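Glycosyltransferase Gtf1 (PDB 4PQG) is a glycosyltransferase of the GT-B clan that carries an extended antiparallel beta-sheet domain beside its two parallel-sheet, nucleotide-binding-type lobes. Local coordinates at residues A[93-98]-A[146-151]; A[121-126]-A[134-139]. All coordinates share one frame; numbering follows the deposited sequence.

Interaction 1: A[93-98]-A[146-151]; sequences LAYFGG and RKDYFS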
ATOM      1  N   LEU A  93      17.291  26.217 -11.303  1.00 32.20           N
ATOM      2  CA  LEU A  93      18.103  27.378 -10.941  1.00 31.54           C
ATOM      3  C   LEU A  93      17.519  28.700 -11.466  1.00 31.73           C
ATOM      4  O   LEU A  93      17.853  29.778 -10.954  1.00 30.09           O
ATOM      5  CB  LEU A  93      19.557  27.193 -11.392  1.00 32.75           C
ATOM      6  CG  LEU A  93      20.336  26.001 -10.812  1.00 35.56           C
ATOM      7  CD1 LEU A  93      21.728  25.868 -11.439  1.00 34.23           C
ATOM      8  CD2 LEU A  93      20.420  26.032  -9.279  1.00 34.64           C
ATOM      9  N   ALA A  94      16.634  28.612 -12.464  1.00 29.53           N
ATOM     10  CA  ALA A  94      15.926  29.779 -13.001  1.00 29.97           C
ATOM     11  C   ALA A  94      14.956  30.390 -11.977  1.00 29.88           C
ATOM     12  O   ALA A  94      14.633  31.573 -12.048  1.00 28.89           O
ATOM     13  CB  ALA A  94      15.177  29.410 -14.281  1.00 29.33           C
ATOM     14  N   TYR A  95      14.482  29.578 -11.038  1.00 29.97           N
ATOM     15  CA  TYR A  95      13.611  30.077  -9.966  1.00 31.43           C
ATOM     16  C   TYR A  95      14.401  30.893  -8.931  1.00 33.23           C
ATOM     17  O   TYR A  95      13.844  31.732  -8.223  1.00 32.58           O
ATOM     18  CB  TYR A  95      12.877  28.924  -9.283  1.00 29.93           C
ATOM     19  CG  TYR A  95      11.775  28.285 -10.110  1.00 30.09           C
ATOM     20  CD1 TYR A  95      10.443  28.703  -9.986  1.00 30.15           C
ATOM     21  CD2 TYR A  95      12.060  27.256 -11.013  1.00 29.32           C
ATOM     22  CE1 TYR A  95       9.431  28.119 -10.749  1.00 30.10           C
ATOM     23  CE2 TYR A  95      11.061  26.671 -11.782  1.00 29.21           C
ATOM     24  CZ  TYR A  95       9.744  27.098 -11.643  1.00 29.92           C
ATOM     25  OH  TYR A  95       8.741  26.497 -12.386  1.00 29.03           O
ATOM     26  N   PHE A  96      15.703  30.641  -8.848  1.00 35.36           N
ATOM     27  CA  PHE A  96      16.550  31.329  -7.884  1.00 40.24           C
ATOM     28  C   PHE A  96      17.476  32.293  -8.631  1.00 42.75           C
ATOM     29  O   PHE A  96      17.632  32.199  -9.845  1.00 43.80           O
ATOM     30  CB  PHE A  96      17.302  30.304  -7.018  1.00 39.94           C
ATOM     31  CG  PHE A  96      16.406  29.207  -6.472  1.00 43.13           C
ATOM     32  CD1 PHE A  96      15.534  29.451  -5.400  1.00 42.20           C
ATOM     33  CD2 PHE A  96      16.404  27.931  -7.045  1.00 41.98           C
ATOM     34  CE1 PHE A  96      14.706  28.445  -4.903  1.00 42.20           C
ATOM     35  CE2 PHE A  96      15.568  26.929  -6.551  1.00 42.20           C
ATOM     36  CZ  PHE A  96      14.717  27.185  -5.483  1.00 40.31           C
ATOM     37  N   GLY A  97      18.052  33.254  -7.922  1.00 46.98           N
ATOM     38  CA  GLY A  97      18.962  34.211  -8.563  1.00 49.31           C
ATOM     39  C   GLY A  97      20.157  33.541  -9.216  1.00 48.58           C
ATOM     40  O   GLY A  97      20.535  32.437  -8.834  1.00 45.60           O
ATOM     41  N   GLY A  98      20.754  34.210 -10.200  1.00 53.87           N
ATOM     42  CA  GLY A  98      21.869  33.640 -10.962  1.00 54.74           C
ATOM     43  C   GLY A  98      23.214  33.707 -10.264  1.00 58.68           C
ATOM     44  O   GLY A  98      23.295  33.997  -9.069  1.00 60.44           O
ATOM     45  N   ARG A 146      12.934  28.241   1.609  1.00 19.74           N
ATOM     46  CA  ARG A 146      11.910  27.770   0.674  1.00 19.78           C
ATOM     47  C   ARG A 146      12.305  26.425   0.104  1.00 19.68           C
ATOM     48  O   ARG A 146      13.496  26.168  -0.157  1.00 19.56           O
ATOM     49  CB  ARG A 146      11.688  28.774  -0.472  1.00 19.22           C
ATOM     50  CG  ARG A 146      10.402  28.537  -1.275  1.00 21.02           C
ATOM     51  CD  ARG A 146      10.182  29.644  -2.315  1.00 21.68           C
ATOM     52  NE  ARG A 146      10.567  29.278  -3.677  1.00 20.92           N
ATOM     53  CZ  ARG A 146      10.845  30.143  -4.658  1.00 23.06           C
ATOM     54  NH1 ARG A 146      10.824  31.462  -4.455  1.00 21.55           N
ATOM     55  NH2 ARG A 146      11.156  29.686  -5.860  1.00 24.23           N
ATOM     56  N   LYS A 147      11.301  25.567  -0.060  1.00 19.38           N
ATOM     57  CA  LYS A 147      11.421  24.328  -0.812  1.00 19.37           C
ATOM     58  C   LYS A 147      10.414  24.316  -1.941  1.00 19.08           C
ATOM     59  O   LYS A 147       9.213  24.550  -1.718  1.00 18.29           O
ATOM     60  CB  LYS A 147      11.152  23.105   0.067  1.00 20.23           C
ATOM     61  CG  LYS A 147      12.202  22.797   1.106  1.00 22.70           C
ATOM     62  CD  LYS A 147      11.999  21.397   1.676  1.00 23.33           C
ATOM     63  CE  LYS A 147      12.739  21.228   3.000  1.00 25.12           C
ATOM     64  NZ  LYS A 147      12.465  19.916   3.677  1.00 26.12           N
ATOM     65  N   ASP A 148      10.889  24.020  -3.148  1.00 18.09           N
ATOM     66  CA  ASP A 148      10.020  23.895  -4.307  1.00 18.07           C
ATOM     67  C   ASP A 148       9.969  22.431  -4.724  1.00 17.84           C
ATOM     68  O   ASP A 148      10.962  21.712  -4.574  1.00 17.26           O
ATOM     69  CB  ASP A 148      10.557  24.711  -5.477  1.00 17.66           C
ATOM     70  CG  ASP A 148      10.396  26.214  -5.295  1.00 18.92           C
ATOM     71  OD1 ASP A 148       9.687  26.674  -4.372  1.00 18.77           O
ATOM     72  OD2 ASP A 148      10.979  26.939  -6.114  1.00 18.25           O
ATOM     73  N   TYR A 149       8.812  22.017  -5.247  1.00 17.21           N
ATOM     74  CA  TYR A 149       8.542  20.647  -5.673  1.00 17.33           C
ATOM     75  C   TYR A 149       8.092  20.638  -7.140  1.00 17.64           C
ATOM     76  O   TYR A 149       7.227  21.424  -7.508  1.00 16.63           O
ATOM     77  CB  TYR A 149       7.464  20.046  -4.773  1.00 16.37           C
ATOM     78  CG  TYR A 149       7.930  19.939  -3.337  1.00 16.55           C
ATOM     79  CD1 TYR A 149       8.603  18.800  -2.888  1.00 16.68           C
ATOM     80  CD2 TYR A 149       7.754  21.001  -2.437  1.00 16.71           C
ATOM     81  CE1 TYR A 149       9.081  18.721  -1.579  1.00 16.61           C
ATOM     82  CE2 TYR A 149       8.218  20.920  -1.126  1.00 16.55           C
ATOM     83  CZ  TYR A 149       8.880  19.775  -0.713  1.00 16.89           C
ATOM     84  OH  TYR A 149       9.320  19.673   0.581  1.00 16.70           O
ATOM     85  N   PHE A 150       8.655  19.733  -7.953  1.00 18.14           N
ATOM     86  CA  PHE A 150       8.522  19.784  -9.424  1.00 18.68           C
ATOM     87  C   PHE A 150       8.010  18.494 -10.069  1.00 19.90           C
ATOM     88  O   PHE A 150       8.395  17.379  -9.657  1.00 19.80           O
ATOM     89  CB  PHE A 150       9.877  20.130 -10.080  1.00 19.39           C
ATOM     90  CG  PHE A 150      10.541  21.359  -9.519  1.00 19.84           C
ATOM     91  CD1 PHE A 150      10.185  22.637  -9.963  1.00 20.31           C
ATOM     92  CD2 PHE A 150      11.545  21.243  -8.565  1.00 20.12           C
ATOM     93  CE1 PHE A 150      10.808  23.769  -9.453  1.00 19.85           C
ATOM     94  CE2 PHE A 150      12.164  22.371  -8.044  1.00 20.76           C
ATOM     95  CZ  PHE A 150      11.797  23.637  -8.490  1.00 20.48           C
ATOM     96  N   SER A 151       7.142  18.648 -11.075  1.00 20.05           N
ATOM     97  CA  SER A 151       6.772  17.556 -12.009  1.00 19.91           C
ATOM     98  C   SER A 151       7.264  18.031 -13.379  1.00 20.11           C
ATOM     99  O   SER A 151       8.464  18.009 -13.618  1.00 20.64           O
ATOM    100  CB  SER A 151       5.270  17.244 -11.995  1.00 19.80           C
ATOM    101  OG  SER A 151       4.475  18.410 -12.191  1.00 20.97           O
TER
HETATM  102  O   HOH W   1      11.876  32.305  -6.777  1.00 37.97           O

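Interaction 2: A[121-126]-A[134-139]; sequences VTCYLV and QHAEYV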
ATOM      1  N   VAL A 121      21.592  26.460  -3.246  1.00 28.71           N
ATOM      2  CA  VAL A 121      20.428  25.662  -3.594  1.00 27.29           C
ATOM      3  C   VAL A 121      20.840  24.198  -3.540  1.00 27.39           C
ATOM      4  O   VAL A 121      21.870  23.817  -4.113  1.00 27.07           O
ATOM      5  CB  VAL A 121      19.919  25.993  -5.018  1.00 27.64           C
ATOM      6  CG1 VAL A 121      18.724  25.131  -5.385  1.00 28.00           C
ATOM      7  CG2 VAL A 121      19.557  27.466  -5.135  1.00 29.49           C
ATOM      8  N   THR A 122      20.059  23.382  -2.834  1.00 26.26           N
ATOM      9  CA  THR A 122      20.264  21.937  -2.860  1.00 24.33           C
ATOM     10  C   THR A 122      19.176  21.298  -3.714  1.00 25.01           C
ATOM     11  O   THR A 122      17.976  21.451  -3.436  1.00 23.71           O
ATOM     12  CB  THR A 122      20.293  21.344  -1.439  1.00 25.92           C
ATOM     13  OG1 THR A 122      21.210  22.094  -0.633  1.00 24.32           O
ATOM     14  CG2 THR A 122      20.710  19.870  -1.466  1.00 24.17           C
ATOM     15  N   CYS A 123      19.600  20.617  -4.777  1.00 24.38           N
ATOM     16  CA  CYS A 123      18.694  19.878  -5.637  1.00 24.77           C
ATOM     17  C   CYS A 123      18.683  18.405  -5.274  1.00 25.43           C
ATOM     18  O   CYS A 123      19.741  17.789  -5.044  1.00 24.64           O
ATOM     19  CB  CYS A 123      19.072  20.028  -7.112  1.00 26.00           C
ATOM     20  SG  CYS A 123      18.990  21.717  -7.759  1.00 27.40           S
ATOM     21  N   TYR A 124      17.480  17.846  -5.238  1.00 24.96           N
ATOM     22  CA  TYR A 124      17.292  16.428  -4.998  1.00 24.43           C
ATOM     23  C   TYR A 124      16.870  15.768  -6.294  1.00 24.73           C
ATOM     24  O   TYR A 124      15.741  15.926  -6.768  1.00 24.70           O
ATOM     25  CB  TYR A 124      16.304  16.191  -3.847  1.00 25.97           C
ATOM     26  CG  TYR A 124      16.868  16.651  -2.516  1.00 27.24           C
ATOM     27  CD1 TYR A 124      17.520  15.757  -1.663  1.00 27.97           C
ATOM     28  CD2 TYR A 124      16.799  17.996  -2.132  1.00 27.48           C
ATOM     29  CE1 TYR A 124      18.054  16.185  -0.448  1.00 28.07           C
ATOM     30  CE2 TYR A 124      17.338  18.432  -0.930  1.00 28.54           C
ATOM     31  CZ  TYR A 124      17.963  17.527  -0.095  1.00 29.46           C
ATOM     32  OH  TYR A 124      18.481  17.967   1.102  1.00 32.26           O
ATOM     33  N   LEU A 125      17.813  15.041  -6.878  1.00 24.16           N
ATOM     34  CA  LEU A 125      17.661  14.449  -8.198  1.00 24.64           C
ATOM     35  C   LEU A 125      16.816  13.195  -8.161  1.00 24.30           C
ATOM     36  O   LEU A 125      16.864  12.448  -7.178  1.00 25.06           O
ATOM     37  CB  LEU A 125      19.044  14.120  -8.789  1.00 24.26           C
ATOM     38  CG  LEU A 125      19.979  15.318  -8.974  1.00 24.99           C
ATOM     39  CD1 LEU A 125      21.431  14.875  -8.864  1.00 26.91           C
ATOM     40  CD2 LEU A 125      19.702  16.024 -10.293  1.00 25.60           C
ATOM     41  N   VAL A 126      16.045  12.971  -9.228  1.00 23.69           N
ATOM     42  CA  VAL A 126      15.259  11.752  -9.377  1.00 26.33           C
ATOM     43  C   VAL A 126      16.242  10.587  -9.477  1.00 29.16           C
ATOM     44  O   VAL A 126      16.069   9.563  -8.821  1.00 28.28           O
ATOM     45  CB  VAL A 126      14.364  11.785 -10.646  1.00 24.89           C
ATOM     46  CG1 VAL A 126      13.550  10.504 -10.803  1.00 24.96           C
ATOM     47  CG2 VAL A 126      13.418  12.970 -10.607  1.00 24.74           C
ATOM     48  N   GLN A 134      13.486  16.567  -8.486  1.00 21.87           N
ATOM     49  CA  GLN A 134      12.197  16.249  -7.862  1.00 22.52           C
ATOM     50  C   GLN A 134      11.796  17.407  -6.944  1.00 20.86           C
ATOM     51  O   GLN A 134      10.649  17.831  -6.956  1.00 19.31           O
ATOM     52  CB  GLN A 134      12.292  14.903  -7.101  1.00 23.07           C
ATOM     53  CG  GLN A 134      11.035  14.425  -6.377  1.00 24.74           C
ATOM     54  CD  GLN A 134      10.899  15.011  -4.971  1.00 25.72           C
ATOM     55  OE1 GLN A 134      11.905  15.205  -4.264  1.00 26.63           O
ATOM     56  NE2 GLN A 134       9.657  15.292  -4.551  1.00 21.38           N
ATOM     57  N   HIS A 135      12.749  17.899  -6.158  1.00 20.84           N
ATOM     58  CA  HIS A 135      12.548  19.097  -5.333  1.00 20.82           C
ATOM     59  C   HIS A 135      13.856  19.775  -5.026  1.00 20.30           C
ATOM     60  O   HIS A 135      14.916  19.172  -5.191  1.00 19.92           O
ATOM     61  CB  HIS A 135      11.731  18.788  -4.072  1.00 22.30           C
ATOM     62  CG  HIS A 135      12.510  18.155  -2.951  1.00 24.63           C
ATOM     63  ND1 HIS A 135      12.725  16.833  -2.879  1.00 26.50           N
ATOM     64  CD2 HIS A 135      13.066  18.706  -1.797  1.00 27.44           C
ATOM     65  CE1 HIS A 135      13.402  16.545  -1.756  1.00 26.33           C
ATOM     66  NE2 HIS A 135      13.602  17.692  -1.086  1.00 27.39           N
ATOM     67  N   ALA A 136      13.788  21.036  -4.599  1.00 19.56           N
ATOM     68  CA  ALA A 136      14.971  21.878  -4.358  1.00 19.77           C
ATOM     69  C   ALA A 136      14.762  22.706  -3.112  1.00 19.96           C
ATOM     70  O   ALA A 136      13.626  23.094  -2.802  1.00 19.64           O
ATOM     71  CB  ALA A 136      15.228  22.796  -5.541  1.00 19.58           C
ATOM     72  N   GLU A 137      15.859  22.982  -2.415  1.00 19.81           N
ATOM     73  CA  GLU A 137      15.859  23.724  -1.161  1.00 21.55           C
ATOM     74  C   GLU A 137      16.715  24.984  -1.275  1.00 21.87           C
ATOM     75  O   GLU A 137      17.865  24.915  -1.722  1.00 21.47           O
ATOM     76  CB  GLU A 137      16.368  22.820  -0.024  1.00 23.34           C
ATOM     77  CG  GLU A 137      15.577  21.513   0.052  1.00 26.59           C
ATOM     78  CD  GLU A 137      15.842  20.692   1.293  1.00 29.03           C
ATOM     79  OE1 GLU A 137      16.816  20.996   2.005  1.00 31.11           O
ATOM     80  OE2 GLU A 137      15.078  19.718   1.533  1.00 31.23           O
ATOM     81  N   TYR A 138      16.156  26.127  -0.876  1.00 22.61           N
ATOM     82  CA  TYR A 138      16.880  27.405  -0.915  1.00 25.05           C
ATOM     83  C   TYR A 138      17.277  27.853   0.468  1.00 24.82           C
ATOM     84  O   TYR A 138      16.428  28.036   1.339  1.00 23.72           O
ATOM     85  CB  TYR A 138      16.053  28.514  -1.555  1.00 27.75           C
ATOM     86  CG  TYR A 138      16.789  29.846  -1.698  1.00 31.15           C
ATOM     87  CD1 TYR A 138      17.661  30.078  -2.779  1.00 34.11           C
ATOM     88  CD2 TYR A 138      16.595  30.886  -0.772  1.00 32.92           C
ATOM     89  CE1 TYR A 138      18.316  31.302  -2.924  1.00 35.47           C
ATOM     90  CE2 TYR A 138      17.247  32.111  -0.901  1.00 32.44           C
ATOM     91  CZ  TYR A 138      18.103  32.314  -1.974  1.00 36.76           C
ATOM     92  OH  TYR A 138      18.743  33.526  -2.108  1.00 39.33           O
ATOM     93  N   VAL A 139      18.573  28.074   0.640  1.00 24.99           N
ATOM     94  CA  VAL A 139      19.135  28.353   1.956  1.00 26.92           C
ATOM     95  C   VAL A 139      19.849  29.700   1.924  1.00 30.28           C
ATOM     96  O   VAL A 139      20.615  29.984   0.995  1.00 31.67           O
ATOM     97  CB  VAL A 139      20.095  27.219   2.405  1.00 26.55           C
ATOM     98  CG1 VAL A 139      20.629  27.482   3.799  1.00 27.29           C
ATOM     99  CG2 VAL A 139      19.402  25.861   2.369  1.00 24.74           C
TER

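Interaction 1: A[93-98]-A[146-151]
Y95 carries its CG anti to the carbonyl carbon (chi1 -72°), beside the backbone N, while a bend at chi3 of R146 (101°) turns NE back toward D148, two residues along the same strand. Y95 and F150 run past one another, antiparallel: CE1 of F150 comes over one face of the Y95 ring and lies 3.7 Å from Y95 CE2, the two rings being tilted obliquely. The tyrosine hydroxyl makes a weak hydrogen bond to T153.

F96 lies against the polar pair. Its CE1 sits over one face of the R146 guanidinium, 3.9 Å from NH2, and its CZ meets D148 OD2 tip to tip at 3.8 Å. Y95 CB approaches NH2 from the guanidinium edge and also lies over the centre of the F96 ring. R146 grips D148 side-on with two nitrogens: NE to OD1 at 2.8 Å, tilted from both planes, and NH2 to the syn lone pair of OD2, nearly straight at 169°. S157 OG bonds OD1 too, and R154 forms a second salt bridge with OD2.

No direct hydrogen bond joins 93-98 to 146-151; a water accepts from R146 NH1 at 2.7 Å and donates to Y95 O. The loop after helix 89-93 thus rests on the strand through the Y95-F150 rings, F96 and Y95 CB against the R146-D148 ion pair, whose aspartate is buried, and this water bridge. With two arginines and a serine about it, the D148 carboxylate is probably ionised, offsetting the like charges of R146 and R154.

Interaction 2: A[121-126]-A[134-139]
The rings of Y124 and H135 lie almost parallel, their planes 4° apart, yet are slid so far that they barely overlap, with centroids 4.5 Å apart. What H135 offers its face to is the near side of the tyrosine: Y124 CD2 stands over it toward the rim, 3.4 Å from NE2, and Y124 CB makes a CH-pi contact, 3.9 Å from the ring centroid. H135 CG lies between the backbone N and the carbonyl carbon (chi1 80°), and the ring turns its face to Y124. E137 crosses the outer part of the same tyrosine, its carboxylate plane turned 50° from the ring and CD 3.5 Å from CE2; OE2 lies at the edge of the H135 ring, and its ion pair with K147 is long and weak.

These groups share one face of an antiparallel beta hairpin, strands 119-125 and 133-140, within the antiparallel sheet of the GtfA extended beta-sheet domain, between strands 109-114 and 143-150. T122 and E137 form a hydrogen-bonded pair, N to O both ways, at 2.9 Å from T122 N and 2.8 Å from E137 N. Y124 N then bonds H135 O, but Y124 O is taken by Q134 N, each at 2.9 Å, where the chain turns a corner; H135 N is buried without a partner in the model. CA-H...O contacts flank the T122-E137 pair, from V121 CA to E137 O and from A136 CA to T122 O.

V121, C123, A136 and Y138 point to the other face. Here CG2 of V121 touches the edge of the Y138 ring near its plane, 4.0 Å from CD1, its CG1 lies near A136 CB, and V92 of helix 89-93 covers C123 and A136.

How the interactions relate
The centres of the two interactions lie about 8 Å apart, and strand 133-140 of interaction 2 adjoins strand 143-150. Probable backbone hydrogen bonds run from Y138 N to R146 O at 2.8 Å and from A136 N to D148 O at 2.9 Å. F96 spans both contacts: besides meeting R146 and D148, its ring lies nearly parallel to that of Y138, and it touches V121. F150 likewise reaches A136, while on the other side of the sheet the rings of Y149 and H135 meet. Both contacts involve the antiparallel sheet, interaction 1 through a loop laid on it, with centres about 31 and 27 Å from the chain centre, well away from the bound UDP and NAG.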